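Protein YchN (PDB 1JX7) is of unknown function but forms a homohexamer, a dimer of trimers, and belongs to the DsrE/DsrF-like family, whose relatives include sulfur-handling proteins. Local coordinates at residues Gln63-Leu68 with Val73-Cys78; Ile4-Asn9 with Phe19-Leu24; Phe40-Ala45 with Val102-Trp107. All blocks are in the same frame, centred on the assembly; numbering follows the deposited sequence.

Interaction 1 of 3, residues Gln63-Leu68 with Val73-Cys78; sequences QMLEIL and VPVKLC
Residues Gln63-Leu68 are a helical piece whose chain turns back to meet Val73-Cys78, where strand 75-78 begins. The backbones are nearest at Leu68 and Val73, whose CA atoms are 5.5 Å apart. They then spread, and the CA atoms of Leu65 and Val75 are separated by 8.1 Å. At the narrow end Val73 N donates a hydrogen bond to Leu68 O over 3.1 Å.

The same pair also meets through side chains. Leu68 CD2 lies 4.1 Å from Val73 CG2 and almost as near to CG1, so one methyl touches both branches of the valine. Almost one turn earlier in the helix, Leu65 CD2 meets Val75 CG1 at 4.0 Å. Val75 lies two residues beyond Val73, and the Leu65 and Val75 side chains cross at about a right angle. The Leu65 CG is anti to its own carbonyl carbon (chi1 -83°), and its methyl then reaches over to the strand. Leu22 and Ala25 of helix 17-31 also pack on Leu68.

The contact closes the helix-to-strand half of the beta-alpha-beta unit 36-41, 61-70, 75-78. One backbone hydrogen bond spans the turn, and buried aliphatic groups pack helix on strand.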
loop_
_atom_site.group_PDB
_atom_site.type_symbol
_atom_site.label_atom_id
_atom_site.label_comp_id
_atom_site.label_asym_id
_atom_site.label_seq_id
_atom_site.Cartn_x
_atom_site.Cartn_y
_atom_site.Cartn_z
ATOM N N GLN A 63 1.769 8.103 22.729
ATOM C CA GLN A 63 1.529 7.450 24.014
ATOM C C GLN A 63 1.984 5.996 24.037
ATOM O O GLN A 63 2.539 5.541 25.036
ATOM C CB GLN A 63 0.045 7.502 24.385
ATOM C CG GLN A 63 -0.308 6.637 25.605
ATOM C CD GLN A 63 -1.812 6.448 25.798
ATOM O OE1 GLN A 63 -2.510 7.336 26.294
ATOM N NE2 GLN A 63 -2.317 5.288 25.397
HETATM N N MSE A 64 1.739 5.276 22.948
HETATM C CA MSE A 64 2.130 3.877 22.860
HETATM C C MSE A 64 3.645 3.712 22.902
HETATM O O MSE A 64 4.162 2.692 23.354
HETATM C CB MSE A 64 1.539 3.239 21.590
HETATM C CG MSE A 64 0.022 3.073 21.653
HETATM SE SE MSE A 64 -0.709 2.528 20.121
HETATM C CE MSE A 64 -0.390 3.878 19.229
ATOM N N LEU A 65 4.365 4.731 22.443
ATOM C CA LEU A 65 5.820 4.684 22.465
ATOM C C LEU A 65 6.348 5.039 23.851
ATOM O O LEU A 65 7.383 4.543 24.274
ATOM C CB LEU A 65 6.397 5.650 21.415
ATOM C CG LEU A 65 6.429 5.040 20.009
ATOM C CD1 LEU A 65 6.843 6.101 18.992
ATOM C CD2 LEU A 65 7.400 3.857 19.985
ATOM N N GLU A 66 5.625 5.899 24.558
ATOM C CA GLU A 66 6.035 6.292 25.890
ATOM C C GLU A 66 5.798 5.116 26.831
ATOM O O GLU A 66 6.586 4.875 27.760
ATOM C CB GLU A 66 5.260 7.532 26.329
ATOM C CG GLU A 66 5.397 8.651 25.307
ATOM C CD GLU A 66 4.902 9.989 25.806
ATOM O OE1 GLU A 66 3.776 10.047 26.360
ATOM O OE2 GLU A 66 5.630 10.984 25.632
ATOM N N ILE A 67 4.732 4.367 26.581
ATOM C CA ILE A 67 4.415 3.184 27.371
ATOM C C ILE A 67 5.569 2.189 27.232
ATOM O O ILE A 67 5.969 1.544 28.197
ATOM C CB ILE A 67 3.109 2.503 26.872
ATOM C CG1 ILE A 67 1.916 3.420 27.091
ATOM C CG2 ILE A 67 2.895 1.189 27.603
ATOM C CD1 ILE A 67 0.618 2.870 26.571
ATOM N N LEU A 68 6.111 2.066 26.017
ATOM C CA LEU A 68 7.214 1.160 25.764
ATOM C C LEU A 68 8.558 1.706 26.236
ATOM O O LEU A 68 9.377 0.958 26.768
ATOM C CB LEU A 68 7.295 0.822 24.277
ATOM C CG LEU A 68 6.364 -0.247 23.687
ATOM C CD1 LEU A 68 6.450 -0.221 22.167
ATOM C CD2 LEU A 68 6.738 -1.622 24.220
ATOM N N VAL A 73 12.227 -0.260 26.949
ATOM C CA VAL A 73 12.238 -1.051 25.727
ATOM C C VAL A 73 12.890 -0.099 24.732
ATOM O O VAL A 73 12.360 0.986 24.466
ATOM C CB VAL A 73 10.817 -1.401 25.255
ATOM C CG1 VAL A 73 10.859 -2.004 23.865
ATOM C CG2 VAL A 73 10.187 -2.374 26.219
ATOM N N PRO A 74 14.052 -0.472 24.178
ATOM C CA PRO A 74 14.742 0.396 23.218
ATOM C C PRO A 74 13.946 0.625 21.933
ATOM O O PRO A 74 13.399 -0.311 21.347
ATOM C CB PRO A 74 16.057 -0.332 22.958
ATOM C CG PRO A 74 16.221 -1.242 24.154
ATOM C CD PRO A 74 14.819 -1.711 24.406
ATOM N N VAL A 75 13.897 1.879 21.511
ATOM C CA VAL A 75 13.191 2.262 20.296
ATOM C C VAL A 75 14.156 3.059 19.432
ATOM O O VAL A 75 14.498 4.195 19.755
ATOM C CB VAL A 75 11.957 3.142 20.645
ATOM C CG1 VAL A 75 11.387 3.786 19.387
ATOM C CG2 VAL A 75 10.902 2.290 21.345
ATOM N N LYS A 76 14.598 2.458 18.333
ATOM C CA LYS A 76 15.541 3.131 17.445
ATOM C C LYS A 76 14.960 3.572 16.108
ATOM O O LYS A 76 14.217 2.819 15.457
ATOM C CB LYS A 76 16.754 2.215 17.205
ATOM C CG LYS A 76 17.680 2.072 18.409
ATOM C CD LYS A 76 18.348 3.403 18.719
ATOM C CE LYS A 76 19.397 3.279 19.808
ATOM N NZ LYS A 76 20.153 4.565 20.001
ATOM N N LEU A 77 15.282 4.787 15.706
ATOM C CA LEU A 77 14.827 5.331 14.430
ATOM C C LEU A 77 16.029 5.273 13.480
ATOM O O LEU A 77 17.131 5.676 13.849
ATOM C CB LEU A 77 14.368 6.782 14.583
ATOM C CG LEU A 77 13.365 7.152 15.673
ATOM C CD1 LEU A 77 13.011 8.620 15.534
ATOM C CD2 LEU A 77 12.114 6.317 15.567
ATOM N N CYS A 78 15.816 4.774 12.260
ATOM C CA CYS A 78 16.897 4.656 11.287
ATOM C C CYS A 78 17.469 5.998 10.859
ATOM O O CYS A 78 16.749 6.882 10.387
ATOM C CB CYS A 78 16.419 3.889 10.057
ATOM S SG CYS A 78 17.768 3.349 8.990
#

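Interaction 2 of 3, residues Ile4-Asn9 with Phe19-Leu24; sequences IVIVAN and FNSLRL
Ser21 and Ile6 bury the most surface here, with 54 and 52 Å² respectively, and Ala8 adds a smaller share. Ile6 points from strand 3-8 toward helix 17-31. Its CD1 methyl stands 4.0 Å from the backbone oxygen Ser21 O, and its CG2 branch comes within 4.4 Å of Ser21 CB. With CG1 anti to the carbonyl carbon (chi1 -81°) and CG2 anti to the backbone N, CD1 and CG2 both come up to Ser21.

The small Ser21 side chain probably allows the close approach of helix and strand. Ser21 CA is 7.0 Å from Ala8 CA. The hydroxyl Ser21 OG lies 4.2 Å from Ala8 CB, a contact of van der Waals kind. That hydroxyl has a weak hydrogen bond to Ser17 O, one turn back in its own helix, which gives this buried polar atom a partner. Phe117 also packs on Ser21, and Leu39 and Leu115 of the neighbouring strands pack on Ile6.

The axes of strand segment 4-8 and helix segment 19-24 pass 9.1 Å apart and run nearly antiparallel, at 162°. This is the geometry of a beta-alpha-beta crossover: strand 3-8, helix 17-31 and strand 36-41 follow one another, and the helix packs along one face of the parallel sheet.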
loop_
_atom_site.group_PDB
_atom_site.type_symbol
_atom_site.label_atom_id
_atom_site.label_comp_id
_atom_site.label_asym_id
_atom_site.label_seq_id
_atom_site.Cartn_x
_atom_site.Cartn_y
_atom_site.Cartn_z
ATOM N N ILE A 4 13.538 -10.486 21.360
ATOM C CA ILE A 4 12.592 -10.257 20.281
ATOM C C ILE A 4 12.767 -8.876 19.679
ATOM O O ILE A 4 12.694 -7.862 20.377
ATOM C CB ILE A 4 11.144 -10.391 20.773
ATOM C CG1 ILE A 4 10.833 -11.852 21.088
ATOM C CG2 ILE A 4 10.194 -9.829 19.734
ATOM C CD1 ILE A 4 9.472 -12.040 21.725
ATOM N N VAL A 5 13.013 -8.835 18.367
ATOM C CA VAL A 5 13.179 -7.574 17.671
ATOM C C VAL A 5 11.926 -7.345 16.839
ATOM O O VAL A 5 11.392 -8.272 16.215
ATOM C CB VAL A 5 14.401 -7.593 16.726
ATOM C CG1 VAL A 5 14.465 -6.307 15.926
ATOM C CG2 VAL A 5 15.673 -7.775 17.527
ATOM N N ILE A 6 11.440 -6.104 16.850
ATOM C CA ILE A 6 10.265 -5.746 16.071
ATOM C C ILE A 6 10.655 -4.625 15.125
ATOM O O ILE A 6 11.218 -3.617 15.535
ATOM C CB ILE A 6 9.108 -5.256 16.973
ATOM C CG1 ILE A 6 8.376 -6.456 17.580
ATOM C CG2 ILE A 6 8.147 -4.369 16.166
ATOM C CD1 ILE A 6 7.089 -6.099 18.322
ATOM N N VAL A 7 10.373 -4.798 13.845
ATOM C CA VAL A 7 10.694 -3.757 12.888
ATOM C C VAL A 7 9.378 -3.193 12.357
ATOM O O VAL A 7 8.344 -3.860 12.404
ATOM C CB VAL A 7 11.546 -4.303 11.729
ATOM C CG1 VAL A 7 12.268 -3.158 11.047
ATOM C CG2 VAL A 7 12.560 -5.306 12.253
ATOM N N ALA A 8 9.414 -1.956 11.886
ATOM C CA ALA A 8 8.224 -1.312 11.362
ATOM C C ALA A 8 8.575 -0.360 10.219
ATOM O O ALA A 8 9.545 0.404 10.300
ATOM C CB ALA A 8 7.516 -0.568 12.473
ATOM N N ASN A 9 7.770 -0.416 9.155
ATOM C CA ASN A 9 7.965 0.412 7.963
ATOM C C ASN A 9 6.831 1.419 7.803
ATOM O O ASN A 9 6.998 2.463 7.172
ATOM C CB ASN A 9 8.013 -0.479 6.715
ATOM C CG ASN A 9 9.248 -1.359 6.660
ATOM O OD1 ASN A 9 9.681 -1.914 7.672
ATOM N ND2 ASN A 9 9.818 -1.511 5.469
ATOM N N PHE A 19 0.554 0.898 13.994
ATOM C CA PHE A 19 -0.288 0.839 15.174
ATOM C C PHE A 19 -0.314 -0.586 15.721
ATOM O O PHE A 19 -0.195 -0.795 16.932
ATOM C CB PHE A 19 -1.711 1.284 14.828
ATOM C CG PHE A 19 -2.714 1.047 15.930
ATOM C CD1 PHE A 19 -2.515 1.588 17.202
ATOM C CD2 PHE A 19 -3.842 0.269 15.701
ATOM C CE1 PHE A 19 -3.439 1.363 18.225
ATOM C CE2 PHE A 19 -4.770 0.043 16.710
ATOM C CZ PHE A 19 -4.565 0.579 17.977
ATOM N N ASN A 20 -0.465 -1.565 14.838
ATOM C CA ASN A 20 -0.495 -2.956 15.270
ATOM C C ASN A 20 0.826 -3.415 15.885
ATOM O O ASN A 20 0.833 -4.193 16.835
ATOM C CB ASN A 20 -0.875 -3.880 14.108
ATOM C CG ASN A 20 -2.354 -3.843 13.792
ATOM O OD1 ASN A 20 -3.181 -3.585 14.674
ATOM N ND2 ASN A 20 -2.699 -4.119 12.539
ATOM N N SER A 21 1.939 -2.936 15.338
ATOM C CA SER A 21 3.252 -3.303 15.828
ATOM C C SER A 21 3.391 -2.922 17.279
ATOM O O SER A 21 3.841 -3.720 18.088
ATOM C CB SER A 21 4.338 -2.593 15.038
ATOM O OG SER A 21 4.558 -3.255 13.818
ATOM N N LEU A 22 2.994 -1.695 17.587
ATOM C CA LEU A 22 3.067 -1.155 18.941
ATOM C C LEU A 22 2.090 -1.839 19.894
ATOM O O LEU A 22 2.401 -2.074 21.060
ATOM C CB LEU A 22 2.804 0.349 18.907
ATOM C CG LEU A 22 3.862 1.102 18.097
ATOM C CD1 LEU A 22 3.559 2.590 18.088
ATOM C CD2 LEU A 22 5.234 0.832 18.703
ATOM N N ARG A 23 0.903 -2.158 19.391
ATOM C CA ARG A 23 -0.101 -2.812 20.206
ATOM C C ARG A 23 0.412 -4.196 20.592
ATOM O O ARG A 23 0.246 -4.623 21.718
ATOM C CB ARG A 23 -1.420 -2.911 19.431
ATOM C CG ARG A 23 -2.604 -3.199 20.315
ATOM C CD ARG A 23 -3.915 -3.080 19.562
ATOM N NE ARG A 23 -4.058 -4.066 18.489
ATOM C CZ ARG A 23 -5.137 -4.176 17.726
ATOM N NH1 ARG A 23 -6.167 -3.364 17.923
ATOM N NH2 ARG A 23 -5.200 -5.096 16.771
ATOM N N LEU A 24 1.060 -4.881 19.648
ATOM C CA LEU A 24 1.603 -6.214 19.885
ATOM C C LEU A 24 2.803 -6.102 20.827
ATOM O O LEU A 24 3.013 -6.963 21.686
ATOM C CB LEU A 24 2.056 -6.843 18.567
ATOM C CG LEU A 24 2.156 -8.376 18.496
ATOM C CD1 LEU A 24 2.837 -8.766 17.199
ATOM C CD2 LEU A 24 2.942 -8.922 19.646
#

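Interaction 3 of 3, residues Phe40-Ala45 with Val102-Trp107; sequences FLMSDA and VELAQW
This contact belongs to the hydrophobic layer between the parallel sheet and helix 101-107, with Phe40 near the end of strand 36-41 as its centre. Phe40 and Leu104 are the nearest backbone pair, their CA atoms 7.0 Å apart. Leu104 lies over one face of the Phe40 ring. Its CG is 3.7 Å from the ring centroid and 15° off the ring normal, a CH-pi contact, while Leu104 CB sits over the CD2-CE2 side. The ring is brought under the leucine because Phe40 CG is anti to the backbone N (chi1 -166°).

Met42 and Trp107 join the cluster. Met42 is selenomethionine, and Met42 SE meets Leu104 CD1 at 3.7 Å. The Met42 chain bends at its last torsion, and its CG lies at the edge of the Phe40 ring, in its plane. Trp107 CZ3 comes to 4.1 Å from Phe40 CB and lies near the plane of the Phe40 ring, at its edge. Glu103 CG is placed over one face of the indole, and Arg38 makes a cation-pi contact with Trp107.

Replacing Phe40 by an alanine would take away the ring, is likely to leave Leu104 CG without the face it rests on, and would probably open a gap beside Met42 and Trp107. Cys78, possibly the first cysteine of a CxxC-like motif, also packs on Phe40. Phe117 of a neighbouring subunit packs on Met42. Across these two segments the helix is held by dispersion and CH-pi contacts among buried side chains.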
loop_
_atom_site.group_PDB
_atom_site.type_symbol
_atom_site.label_atom_id
_atom_site.label_comp_id
_atom_site.label_asym_id
_atom_site.label_seq_id
_atom_site.Cartn_x
_atom_site.Cartn_y
_atom_site.Cartn_z
ATOM N N PHE A 40 12.688 -1.355 16.185
ATOM C CA PHE A 40 13.404 -0.584 15.191
ATOM C C PHE A 40 12.367 -0.015 14.243
ATOM O O PHE A 40 11.405 -0.702 13.912
ATOM C CB PHE A 40 14.390 -1.479 14.433
ATOM C CG PHE A 40 15.397 -0.703 13.630
ATOM C CD1 PHE A 40 15.099 -0.285 12.335
ATOM C CD2 PHE A 40 16.607 -0.330 14.200
ATOM C CE1 PHE A 40 15.992 0.501 11.617
ATOM C CE2 PHE A 40 17.509 0.451 13.490
ATOM C CZ PHE A 40 17.205 0.870 12.194
ATOM N N LEU A 41 12.541 1.227 13.818
ATOM C CA LEU A 41 11.595 1.829 12.884
ATOM C C LEU A 41 12.335 2.333 11.654
ATOM O O LEU A 41 13.210 3.192 11.761
ATOM C CB LEU A 41 10.851 2.995 13.538
ATOM C CG LEU A 41 10.136 2.708 14.864
ATOM C CD1 LEU A 41 9.327 3.932 15.286
ATOM C CD2 LEU A 41 9.250 1.482 14.715
HETATM N N MSE A 42 11.973 1.790 10.488
HETATM C CA MSE A 42 12.593 2.176 9.223
HETATM C C MSE A 42 11.674 3.080 8.412
HETATM O O MSE A 42 10.542 3.346 8.796
HETATM C CB MSE A 42 12.939 0.934 8.386
HETATM C CG MSE A 42 13.984 0.019 9.005
HETATM SE SE MSE A 42 14.539 -1.261 7.891
HETATM C CE MSE A 42 13.022 -2.164 7.635
ATOM N N SER A 43 12.194 3.546 7.277
ATOM C CA SER A 43 11.463 4.373 6.368
ATOM C C SER A 43 10.424 5.288 7.006
ATOM O O SER A 43 10.747 6.013 7.950
ATOM C CB SER A 43 10.793 3.526 5.302
ATOM O OG SER A 43 9.803 2.693 5.875
ATOM N N ASP A 44 9.181 5.274 6.531
ATOM C CA ASP A 44 8.018 5.958 7.083
ATOM C C ASP A 44 7.662 5.927 8.573
ATOM O O ASP A 44 7.231 6.956 9.124
ATOM C CB ASP A 44 6.775 5.596 6.314
ATOM C CG ASP A 44 6.931 5.816 4.834
ATOM O OD1 ASP A 44 5.942 5.599 4.109
ATOM O OD2 ASP A 44 8.042 6.208 4.399
ATOM N N ALA A 45 7.838 4.789 9.234
ATOM C CA ALA A 45 7.508 4.666 10.658
ATOM C C ALA A 45 8.378 5.569 11.522
ATOM O O ALA A 45 8.191 5.662 12.727
ATOM C CB ALA A 45 7.668 3.185 11.122
ATOM N N VAL A 102 23.268 -0.736 10.481
ATOM C CA VAL A 102 24.299 -1.604 11.041
ATOM C C VAL A 102 23.803 -2.211 12.339
ATOM O O VAL A 102 24.094 -3.359 12.633
ATOM C CB VAL A 102 25.618 -0.809 11.312
ATOM C CG1 VAL A 102 26.554 -1.615 12.220
ATOM C CG2 VAL A 102 26.314 -0.500 10.009
ATOM N N GLU A 103 23.061 -1.431 13.112
ATOM C CA GLU A 103 22.523 -1.897 14.385
ATOM C C GLU A 103 21.397 -2.895 14.153
ATOM O O GLU A 103 21.367 -3.963 14.775
ATOM C CB GLU A 103 22.027 -0.716 15.223
ATOM C CG GLU A 103 21.475 -1.106 16.584
ATOM C CD GLU A 103 21.118 0.097 17.440
ATOM O OE1 GLU A 103 20.510 1.054 16.907
ATOM O OE2 GLU A 103 21.434 0.089 18.650
ATOM N N LEU A 104 20.468 -2.564 13.259
ATOM C CA LEU A 104 19.360 -3.462 12.962
ATOM C C LEU A 104 19.992 -4.772 12.527
ATOM O O LEU A 104 19.590 -5.851 12.970
ATOM C CB LEU A 104 18.501 -2.920 11.830
ATOM C CG LEU A 104 17.036 -3.364 11.799
ATOM C CD1 LEU A 104 16.548 -3.213 10.377
ATOM C CD2 LEU A 104 16.865 -4.813 12.258
ATOM N N ALA A 105 20.980 -4.657 11.647
ATOM C CA ALA A 105 21.723 -5.804 11.146
ATOM C C ALA A 105 22.732 -6.098 12.231
ATOM O O ALA A 105 23.903 -5.755 12.110
ATOM C CB ALA A 105 22.433 -5.445 9.859
ATOM N N GLN A 106 22.259 -6.725 13.301
ATOM C CA GLN A 106 23.077 -7.064 14.457
ATOM C C GLN A 106 22.056 -7.546 15.473
ATOM O O GLN A 106 22.171 -8.633 16.026
ATOM C CB GLN A 106 23.798 -5.820 14.975
ATOM C CG GLN A 106 24.681 -6.064 16.185
ATOM C CD GLN A 106 25.195 -4.772 16.799
ATOM O OE1 GLN A 106 25.908 -3.999 16.149
ATOM N NE2 GLN A 106 24.830 -4.520 18.058
ATOM N N TRP A 107 21.050 -6.702 15.706
ATOM C CA TRP A 107 19.954 -7.053 16.596
ATOM C C TRP A 107 19.330 -8.309 15.988
ATOM O O TRP A 107 18.947 -9.237 16.701
ATOM C CB TRP A 107 18.909 -5.952 16.595
ATOM C CG TRP A 107 19.176 -4.822 17.525
ATOM C CD1 TRP A 107 20.319 -4.576 18.222
ATOM C CD2 TRP A 107 18.268 -3.761 17.844
ATOM N NE1 TRP A 107 20.190 -3.417 18.943
ATOM C CE2 TRP A 107 18.943 -2.888 18.721
ATOM C CE3 TRP A 107 16.966 -3.444 17.448
ATOM C CZ2 TRP A 107 18.348 -1.738 19.236
ATOM C CZ3 TRP A 107 16.369 -2.290 17.950
ATOM C CH2 TRP A 107 17.070 -1.450 18.832
#

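How the interactions relate
All three contacts meet at one parallel sheet, in which strands 3-8, 36-41 and 75-78 are consecutive neighbours. Interaction 2 comes first along the chain and closes before the others open. Interaction 1 is nested inside the long loop closed by interaction 3. The centres of interactions 1 and 2 are about 10 Å apart, and helices 17-31 and 61-70 pack together through Leu22, Leu65 and Leu68. The centre of interaction 3 is about 12 Å from that of interaction 2 and about 13 Å from that of interaction 1. Probable backbone hydrogen bonds join it to both, from Phe40 to Ile6 and from Leu41 to Lys76. Together the contacts join successive crossovers and helix 101-107 into one compact subunit.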